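Local coordinates for MMS19 nucleotide excision repair protein homolog (Mus musculus, PDB 6TBL) that probably takes part, as a component of the cytosolic iron-sulfur assembly complex, in delivering iron-sulfur clusters to apoproteins of DNA metabolism, at residues 8-11 / 12-16. Residues are numbered along the deposited sequence; the frame is centred on the assembly and turned at random.
Sequences TLLS and LLLEA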
loop_
_atom_site.group_PDB
_atom_site.type_symbol
_atom_site.label_atom_id
_atom_site.label_comp_id
_atom_site.label_asym_id
_atom_site.label_seq_id
_atom_site.Cartn_x
_atom_site.Cartn_y
_atom_site.Cartn_z
ATOM N N THR A 8 24.310 -10.537 -40.489
ATOM C CA THR A 8 25.306 -9.799 -39.729
ATOM C C THR A 8 25.665 -10.537 -38.444
ATOM O O THR A 8 24.924 -11.392 -37.951
ATOM C CB THR A 8 24.800 -8.400 -39.386
ATOM O OG1 THR A 8 23.601 -8.505 -38.606
ATOM C CG2 THR A 8 24.505 -7.617 -40.653
ATOM N N LEU A 9 26.833 -10.189 -37.897
ATOM C CA LEU A 9 27.246 -10.765 -36.625
ATOM C C LEU A 9 26.321 -10.336 -35.497
ATOM O O LEU A 9 26.125 -11.089 -34.536
ATOM C CB LEU A 9 28.690 -10.374 -36.302
ATOM C CG LEU A 9 28.958 -8.964 -35.765
ATOM C CD1 LEU A 9 30.393 -8.858 -35.289
ATOM C CD2 LEU A 9 28.655 -7.888 -36.806
ATOM N N LEU A 10 25.743 -9.137 -35.591
ATOM C CA LEU A 10 24.795 -8.702 -34.574
ATOM C C LEU A 10 23.559 -9.590 -34.562
ATOM O O LEU A 10 23.077 -9.982 -33.493
ATOM C CB LEU A 10 24.410 -7.242 -34.804
ATOM C CG LEU A 10 23.412 -6.690 -33.792
ATOM C CD1 LEU A 10 23.978 -6.791 -32.386
ATOM C CD2 LEU A 10 23.054 -5.258 -34.131
ATOM N N SER A 11 23.041 -9.931 -35.743
ATOM C CA SER A 11 21.904 -10.842 -35.810
ATOM C C SER A 11 22.266 -12.223 -35.282
ATOM O O SER A 11 21.422 -12.903 -34.685
ATOM C CB SER A 11 21.391 -10.933 -37.247
ATOM O OG SER A 11 22.393 -11.431 -38.115
ATOM N N LEU A 12 23.510 -12.655 -35.482
ATOM C CA LEU A 12 23.923 -13.947 -34.951
ATOM C C LEU A 12 24.101 -13.891 -33.440
ATOM O O LEU A 12 23.811 -14.867 -32.740
ATOM C CB LEU A 12 25.210 -14.409 -35.629
ATOM C CG LEU A 12 25.096 -14.563 -37.145
ATOM C CD1 LEU A 12 26.414 -15.006 -37.746
ATOM C CD2 LEU A 12 23.988 -15.541 -37.497
ATOM N N LEU A 13 24.584 -12.759 -32.920
ATOM C CA LEU A 13 24.665 -12.592 -31.472
ATOM C C LEU A 13 23.278 -12.575 -30.847
ATOM O O LEU A 13 23.059 -13.164 -29.782
ATOM C CB LEU A 13 25.415 -11.307 -31.129
ATOM C CG LEU A 13 26.922 -11.289 -31.376
ATOM C CD1 LEU A 13 27.485 -9.903 -31.105
ATOM C CD2 LEU A 13 27.611 -12.326 -30.507
ATOM N N LEU A 14 22.328 -11.900 -31.495
ATOM C CA LEU A 14 20.968 -11.855 -30.971
ATOM C C LEU A 14 20.314 -13.228 -31.022
ATOM O O LEU A 14 19.674 -13.655 -30.055
ATOM C CB LEU A 14 20.144 -10.830 -31.748
ATOM C CG LEU A 14 20.619 -9.382 -31.624
ATOM C CD1 LEU A 14 19.773 -8.464 -32.486
ATOM C CD2 LEU A 14 20.596 -8.933 -30.173
ATOM N N GLU A 15 20.471 -13.940 -32.140
ATOM C CA GLU A 15 19.902 -15.276 -32.254
ATOM C C GLU A 15 20.588 -16.278 -31.338
ATOM O O GLU A 15 19.988 -17.305 -31.005
ATOM C CB GLU A 15 19.973 -15.753 -33.706
ATOM C CG GLU A 15 18.949 -15.094 -34.609
ATOM C CD GLU A 15 17.527 -15.432 -34.205
ATOM O OE1 GLU A 15 17.264 -16.614 -33.895
ATOM O OE2 GLU A 15 16.676 -14.517 -34.186
ATOM N N ALA A 16 21.826 -16.007 -30.923
ATOM C CA ALA A 16 22.502 -16.894 -29.984
ATOM C C ALA A 16 21.876 -16.851 -28.598
ATOM O O ALA A 16 22.058 -17.794 -27.820
ATOM C CB ALA A 16 23.987 -16.543 -29.898
#
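L12 N donates to T8 O at 3.1 Å, closing the first turn of helix 9-16 in a HEAT repeat of the C-terminal part of MMS19. Three more i to i+4 bonds follow, the shortest from L13 N to L9 O at 2.8 Å, so the backbone is the tight part of this local contact. T8 stands right before the helix, at the N-cap position, where threonine is a common residue. T8 O is gripped twice: a chi1 of 61°, with OG lying between its own N and carbonyl carbon, brings S11 OG to it as a second donor at 2.5 Å, from the same face as L12 N. With an alanine here, T8 O would probably keep only the L12 N donor of the two, leaving the first turn less firmly tied.

The side chains meet more loosely. L10 CG and L14 CD1, one turn apart, come within 4.3 Å. L9, L12 and E15 are exposed to solvent, where a carboxylate is readily solvated. Cohesion within this short helix therefore rests mainly on polar backbone bonds, while branched, apolar L13 packs on C31, L32 and L35 of helix 22-38 in the same repeat and L10 and L14 reach H46 of the next.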